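Local atomic coordinates of vascular protein tyrosine phosphatase 1 (Rattus norvegicus, PDB entry 3I36), a protein that probably removes phosphate from phosphotyrosine residues of proteins, acting through this catalytic domain of a receptor-type, membrane-spanning tyrosine phosphatase. Residues Ser197-Pro209 with Leu219-Met231. Sequence-based numbering, arbitrary orientation. Where two conformers were deposited one is given.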
loop_
_atom_site.group_PDB
_atom_site.type_symbol
_atom_site.label_atom_id
_atom_site.label_comp_id
_atom_site.label_asym_id
_atom_site.label_seq_id
_atom_site.Cartn_x
_atom_site.Cartn_y
_atom_site.Cartn_z
ATOM N N SER A 197 20.959 11.877 -4.557
ATOM C CA SER A 197 19.591 12.340 -4.435
ATOM C C SER A 197 18.755 11.831 -5.586
ATOM O O SER A 197 19.269 11.398 -6.616
ATOM C CB SER A 197 19.564 13.864 -4.420
ATOM O OG SER A 197 20.182 14.370 -5.581
ATOM N N HIS A 198 17.449 11.871 -5.399
ATOM C CA HIS A 198 16.546 11.613 -6.498
ATOM C C HIS A 198 15.171 12.104 -6.104
ATOM O O HIS A 198 14.945 12.467 -4.946
ATOM C CB HIS A 198 16.527 10.126 -6.866
ATOM C CG HIS A 198 15.959 9.243 -5.801
ATOM N ND1 HIS A 198 14.606 9.184 -5.533
ATOM C CD2 HIS A 198 16.552 8.370 -4.957
ATOM C CE1 HIS A 198 14.393 8.312 -4.564
ATOM N NE2 HIS A 198 15.558 7.804 -4.197
ATOM N N PRO A 199 14.264 12.154 -7.077
ATOM C CA PRO A 199 12.922 12.655 -6.821
ATOM C C PRO A 199 12.111 11.615 -6.092
ATOM O O PRO A 199 12.403 10.416 -6.102
ATOM C CB PRO A 199 12.337 12.842 -8.233
ATOM C CG PRO A 199 13.494 12.768 -9.163
ATOM C CD PRO A 199 14.460 11.840 -8.502
ATOM N N LEU A 200 11.066 12.093 -5.452
ATOM C CA LEU A 200 10.069 11.208 -4.924
ATOM C C LEU A 200 8.780 11.946 -5.111
ATOM O O LEU A 200 8.710 13.153 -4.889
ATOM C CB LEU A 200 10.325 10.901 -3.443
ATOM C CG LEU A 200 9.252 9.982 -2.846
ATOM C CD1 LEU A 200 9.850 8.976 -1.865
ATOM C CD2 LEU A 200 8.147 10.799 -2.188
ATOM N N ARG A 201 7.774 11.230 -5.586
ATOM C CA ARG A 201 6.456 11.799 -5.678
ATOM C C ARG A 201 5.573 11.049 -4.712
ATOM O O ARG A 201 5.604 9.820 -4.640
ATOM C CB ARG A 201 5.901 11.656 -7.104
ATOM C CG ARG A 201 4.434 12.067 -7.203
ATOM C CD ARG A 201 4.070 12.407 -8.623
ATOM N NE ARG A 201 4.923 13.462 -9.146
ATOM C CZ ARG A 201 4.960 13.812 -10.425
ATOM N NH1 ARG A 201 4.182 13.185 -11.302
ATOM N NH2 ARG A 201 5.774 14.781 -10.826
ATOM N N GLN A 202 4.773 11.803 -3.981
ATOM C CA GLN A 202 3.882 11.241 -3.018
ATOM C C GLN A 202 2.483 11.486 -3.520
ATOM O O GLN A 202 2.084 12.628 -3.752
ATOM C CB GLN A 202 4.045 11.940 -1.674
ATOM C CG GLN A 202 3.107 11.414 -0.611
ATOM C CD GLN A 202 2.931 12.437 0.495
ATOM O OE1 GLN A 202 2.908 13.636 0.229
ATOM N NE2 GLN A 202 2.817 11.974 1.732
ATOM N N PHE A 203 1.751 10.402 -3.698
ATOM C CA PHE A 203 0.369 10.471 -4.131
ATOM C C PHE A 203 -0.471 10.337 -2.896
ATOM O O PHE A 203 -0.586 9.258 -2.321
ATOM C CB PHE A 203 0.086 9.346 -5.112
ATOM C CG PHE A 203 0.953 9.404 -6.336
ATOM C CD1 PHE A 203 0.511 10.033 -7.492
ATOM C CD2 PHE A 203 2.228 8.878 -6.314
ATOM C CE1 PHE A 203 1.315 10.093 -8.614
ATOM C CE2 PHE A 203 3.037 8.938 -7.426
ATOM C CZ PHE A 203 2.578 9.542 -8.582
ATOM N N HIS A 204 -1.032 11.455 -2.471
ATOM C CA HIS A 204 -1.796 11.477 -1.251
ATOM C C HIS A 204 -3.276 11.443 -1.572
ATOM O O HIS A 204 -3.868 12.454 -1.942
ATOM C CB HIS A 204 -1.463 12.716 -0.428
ATOM C CG HIS A 204 -2.001 12.655 0.963
ATOM N ND1 HIS A 204 -1.681 13.578 1.932
ATOM C CD2 HIS A 204 -2.812 11.748 1.557
ATOM C CE1 HIS A 204 -2.297 13.261 3.058
ATOM N NE2 HIS A 204 -2.981 12.149 2.859
ATOM N N PHE A 205 -3.859 10.256 -1.459
ATOM C CA PHE A 205 -5.286 10.082 -1.632
ATOM C C PHE A 205 -5.927 10.542 -0.341
ATOM O O PHE A 205 -5.811 9.882 0.688
ATOM C CB PHE A 205 -5.605 8.618 -1.848
ATOM C CG PHE A 205 -6.983 8.374 -2.372
ATOM C CD1 PHE A 205 -7.990 7.934 -1.527
ATOM C CD2 PHE A 205 -7.275 8.596 -3.713
ATOM C CE1 PHE A 205 -9.266 7.701 -2.010
ATOM C CE2 PHE A 205 -8.541 8.360 -4.207
ATOM C CZ PHE A 205 -9.545 7.911 -3.350
ATOM N N THR A 206 -6.599 11.682 -0.390
ATOM C CA THR A 206 -7.103 12.281 0.833
ATOM C C THR A 206 -8.589 12.030 1.009
ATOM O O THR A 206 -9.171 12.415 2.025
ATOM C CB THR A 206 -6.908 13.792 0.800
ATOM O OG1 THR A 206 -7.504 14.305 -0.397
ATOM C CG2 THR A 206 -5.433 14.133 0.806
ATOM N N SER A 207 -9.200 11.383 0.026
ATOM C CA SER A 207 -10.651 11.337 -0.035
ATOM C C SER A 207 -11.254 9.966 0.244
ATOM O O SER A 207 -12.416 9.733 -0.032
ATOM C CB SER A 207 -11.142 11.871 -1.382
ATOM O OG SER A 207 -10.584 11.138 -2.453
ATOM N N TRP A 208 -10.480 9.054 0.804
ATOM C CA TRP A 208 -11.075 7.813 1.248
ATOM C C TRP A 208 -12.021 8.145 2.404
ATOM O O TRP A 208 -11.642 8.874 3.319
ATOM C CB TRP A 208 -9.992 6.861 1.727
ATOM C CG TRP A 208 -10.448 5.457 1.778
ATOM C CD1 TRP A 208 -11.367 4.926 2.628
ATOM C CD2 TRP A 208 -10.006 4.387 0.938
ATOM N NE1 TRP A 208 -11.527 3.585 2.371
ATOM C CE2 TRP A 208 -10.693 3.228 1.345
ATOM C CE3 TRP A 208 -9.085 4.293 -0.114
ATOM C CZ2 TRP A 208 -10.503 1.992 0.724
ATOM C CZ3 TRP A 208 -8.890 3.070 -0.717
ATOM C CH2 TRP A 208 -9.599 1.935 -0.301
ATOM N N PRO A 209 -13.252 7.604 2.380
ATOM C CA PRO A 209 -14.208 8.009 3.419
ATOM C C PRO A 209 -13.691 7.628 4.803
ATOM O O PRO A 209 -12.943 6.674 4.930
ATOM C CB PRO A 209 -15.465 7.206 3.076
ATOM C CG PRO A 209 -15.308 6.824 1.620
ATOM C CD PRO A 209 -13.830 6.630 1.436
ATOM N N LEU A 219 -12.460 7.113 -8.958
ATOM C CA LEU A 219 -11.459 8.044 -8.462
ATOM C C LEU A 219 -10.217 7.298 -8.003
ATOM O O LEU A 219 -9.094 7.686 -8.333
ATOM C CB LEU A 219 -12.010 8.905 -7.332
ATOM C CG LEU A 219 -13.009 9.940 -7.857
ATOM C CD1 LEU A 219 -13.754 10.608 -6.716
ATOM C CD2 LEU A 219 -12.268 10.965 -8.703
ATOM N N LEU A 220 -10.408 6.226 -7.240
ATOM C CA LEU A 220 -9.261 5.472 -6.789
ATOM C C LEU A 220 -8.554 4.842 -7.981
ATOM O O LEU A 220 -7.324 4.758 -8.014
ATOM C CB LEU A 220 -9.671 4.408 -5.783
ATOM C CG LEU A 220 -8.523 3.674 -5.095
ATOM C CD1 LEU A 220 -7.664 4.647 -4.295
ATOM C CD2 LEU A 220 -9.088 2.613 -4.193
ATOM N N ILE A 221 -9.330 4.391 -8.961
ATOM C CA ILE A 221 -8.741 3.791 -10.151
ATOM C C ILE A 221 -7.967 4.834 -10.959
ATOM O O ILE A 221 -6.857 4.570 -11.413
ATOM C CB ILE A 221 -9.799 3.098 -11.019
ATOM C CG1 ILE A 221 -10.288 1.821 -10.331
ATOM C CG2 ILE A 221 -9.240 2.798 -12.407
ATOM C CD1 ILE A 221 -11.627 1.305 -10.850
ATOM N N ASN A 222 -8.544 6.022 -11.130
ATOM C CA ASN A 222 -7.846 7.109 -11.799
ATOM C C ASN A 222 -6.585 7.515 -11.045
ATOM O O ASN A 222 -5.565 7.840 -11.645
ATOM C CB ASN A 222 -8.776 8.310 -11.969
ATOM C CG ASN A 222 -9.924 8.023 -12.914
ATOM O OD1 ASN A 222 -9.840 7.133 -13.763
ATOM N ND2 ASN A 222 -11.007 8.782 -12.774
ATOM N N PHE A 223 -6.672 7.496 -9.721
ATOM C CA PHE A 223 -5.535 7.802 -8.866
ATOM C C PHE A 223 -4.456 6.749 -9.098
ATOM O O PHE A 223 -3.282 7.084 -9.268
ATOM C CB PHE A 223 -6.011 7.798 -7.420
ATOM C CG PHE A 223 -4.933 7.931 -6.406
ATOM C CD1 PHE A 223 -4.436 9.176 -6.066
ATOM C CD2 PHE A 223 -4.464 6.818 -5.729
ATOM C CE1 PHE A 223 -3.477 9.299 -5.082
ATOM C CE2 PHE A 223 -3.495 6.942 -4.750
ATOM C CZ PHE A 223 -3.005 8.192 -4.426
ATOM N N ARG A 224 -4.847 5.476 -9.113
ATOM C CA ARG A 224 -3.897 4.421 -9.460
ATOM C C ARG A 224 -3.249 4.683 -10.814
ATOM O O ARG A 224 -2.032 4.527 -10.976
ATOM C CB ARG A 224 -4.522 3.014 -9.469
ATOM C CG ARG A 224 -3.395 1.972 -9.406
ATOM C CD ARG A 224 -3.371 0.828 -10.440
ATOM N NE ARG A 224 -3.528 1.225 -11.820
ATOM C CZ ARG A 224 -3.056 0.567 -12.885
ATOM N NH1 ARG A 224 -2.307 -0.521 -12.787
ATOM N NH2 ARG A 224 -3.331 1.034 -14.089
ATOM N N TYR A 225 -4.053 5.041 -11.809
ATOM C CA TYR A 225 -3.490 5.356 -13.116
ATOM C C TYR A 225 -2.460 6.477 -13.026
ATOM O O TYR A 225 -1.437 6.430 -13.697
ATOM C CB TYR A 225 -4.575 5.679 -14.149
ATOM C CG TYR A 225 -5.243 4.439 -14.703
ATOM C CD1 TYR A 225 -4.546 3.556 -15.521
ATOM C CD2 TYR A 225 -6.563 4.142 -14.395
ATOM C CE1 TYR A 225 -5.147 2.420 -16.019
ATOM C CE2 TYR A 225 -7.175 3.010 -14.899
ATOM C CZ TYR A 225 -6.465 2.155 -15.703
ATOM O OH TYR A 225 -7.072 1.029 -16.190
ATOM N N LEU A 226 -2.718 7.477 -12.190
ATOM C CA LEU A 226 -1.752 8.566 -12.027
ATOM C C LEU A 226 -0.433 8.037 -11.476
ATOM O O LEU A 226 0.649 8.370 -11.969
ATOM C CB LEU A 226 -2.309 9.648 -11.104
ATOM C CG LEU A 226 -3.460 10.483 -11.665
ATOM C CD1 LEU A 226 -3.833 11.592 -10.699
ATOM C CD2 LEU A 226 -3.095 11.056 -13.040
ATOM N N VAL A 227 -0.532 7.200 -10.449
ATOM C CA VAL A 227 0.653 6.601 -9.861
ATOM C C VAL A 227 1.408 5.842 -10.933
ATOM O O VAL A 227 2.625 5.974 -11.077
ATOM C CB VAL A 227 0.282 5.640 -8.718
ATOM C CG1 VAL A 227 1.520 4.933 -8.168
ATOM C CG2 VAL A 227 -0.443 6.389 -7.621
ATOM N N ARG A 228 0.680 5.034 -11.686
ATOM C CA ARG A 228 1.290 4.212 -12.721
ATOM C C ARG A 228 1.926 5.058 -13.820
ATOM O O ARG A 228 2.997 4.731 -14.345
ATOM C CB ARG A 228 0.246 3.249 -13.290
ATOM C CG ARG A 228 0.099 1.992 -12.425
ATOM C CD ARG A 228 1.453 1.343 -12.349
ATOM N NE ARG A 228 1.553 0.280 -11.359
ATOM C CZ ARG A 228 2.711 -0.234 -10.967
ATOM N NH1 ARG A 228 3.835 0.238 -11.487
ATOM N NH2 ARG A 228 2.755 -1.202 -10.058
ATOM N N ASP A 229 1.263 6.152 -14.166
ATOM C CA ASP A 229 1.802 7.044 -15.173
ATOM C C ASP A 229 3.184 7.519 -14.746
ATOM O O ASP A 229 4.144 7.515 -15.526
ATOM C CB ASP A 229 0.876 8.234 -15.370
ATOM C CG ASP A 229 1.289 9.087 -16.548
ATOM O OD1 ASP A 229 1.147 8.618 -17.695
ATOM O OD2 ASP A 229 1.766 10.214 -16.317
ATOM N N TYR A 230 3.283 7.925 -13.488
ATOM C CA TYR A 230 4.556 8.354 -12.939
ATOM C C TYR A 230 5.561 7.207 -12.877
ATOM O O TYR A 230 6.721 7.382 -13.233
ATOM C CB TYR A 230 4.353 8.946 -11.548
ATOM C CG TYR A 230 5.626 9.319 -10.837
ATOM C CD1 TYR A 230 6.314 10.480 -11.163
ATOM C CD2 TYR A 230 6.113 8.533 -9.797
ATOM C CE1 TYR A 230 7.476 10.832 -10.493
ATOM C CE2 TYR A 230 7.267 8.878 -9.119
ATOM C CZ TYR A 230 7.942 10.023 -9.469
ATOM O OH TYR A 230 9.094 10.355 -8.787
ATOM N N MET A 231 5.115 6.039 -12.420
ATOM C CA MET A 231 6.006 4.887 -12.290
ATOM C C MET A 231 6.683 4.517 -13.598
ATOM O O MET A 231 7.728 3.880 -13.594
ATOM C CB MET A 231 5.253 3.686 -11.720
ATOM C CG MET A 231 4.899 3.866 -10.261
ATOM S SD MET A 231 6.352 4.270 -9.269
ATOM C CE MET A 231 7.330 2.787 -9.445
#
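Phe-203 and Phe-205 of the strand interleave with Phe-223 and Tyr-230 of the helix. Both ring pairs are edge-to-face. Phe-205 turns its edge to the face of Phe-223, with centroids 5.0 Å apart and planes at 65°. Phe-203 presents its edge to the face of Tyr-230, more offset, with centroids 5.7 Å apart. Phe-203 CZ also meets Tyr-230 CB, and Phe-203 CB packs against Phe-223 CZ at 3.4 Å.

CH-pi contacts come next. Val-227 CG2 lies over Phe-203, 3.8 Å from the ring centroid. Leu-220 forks between two rings: CD1 sits over the centre of Phe-205, and CD2 touches Trp-208 CZ3 at 3.5 Å. Arg-201 CB packs on the face of Tyr-230, 3.7 Å from its centroid. The Arg-201 chain then bends at chi3 (-57°), which brings a face of its guanidinium over Tyr-230 CD1, the two planes 32° apart. With an alanine at Tyr-230, the Arg-201 side chain and the Phe-203 edge would probably lose their aromatic partner, and Tyr-138 O its hydroxyl donor.

No hydrogen bond joins the segments. Arg-201 NE makes a salt bridge to Asp-186, and Tyr-230 OH bonds Tyr-138 O.

Trp-208 and Pro-209 open the WPD loop. Asp-210 follows, and Trp-208 lies close to Arg-250; both probably bind substrate.

The helix runs antiparallel to the strand, axes 9.8 Å apart, on one face of the central mixed sheet. Strand 196-205 lies between strands 139-142 and 182-191. Phe-223 reaches Val-141, Leu-226 reaches Trp-182, and helix 249-267 packs against Leu-220 and Arg-224.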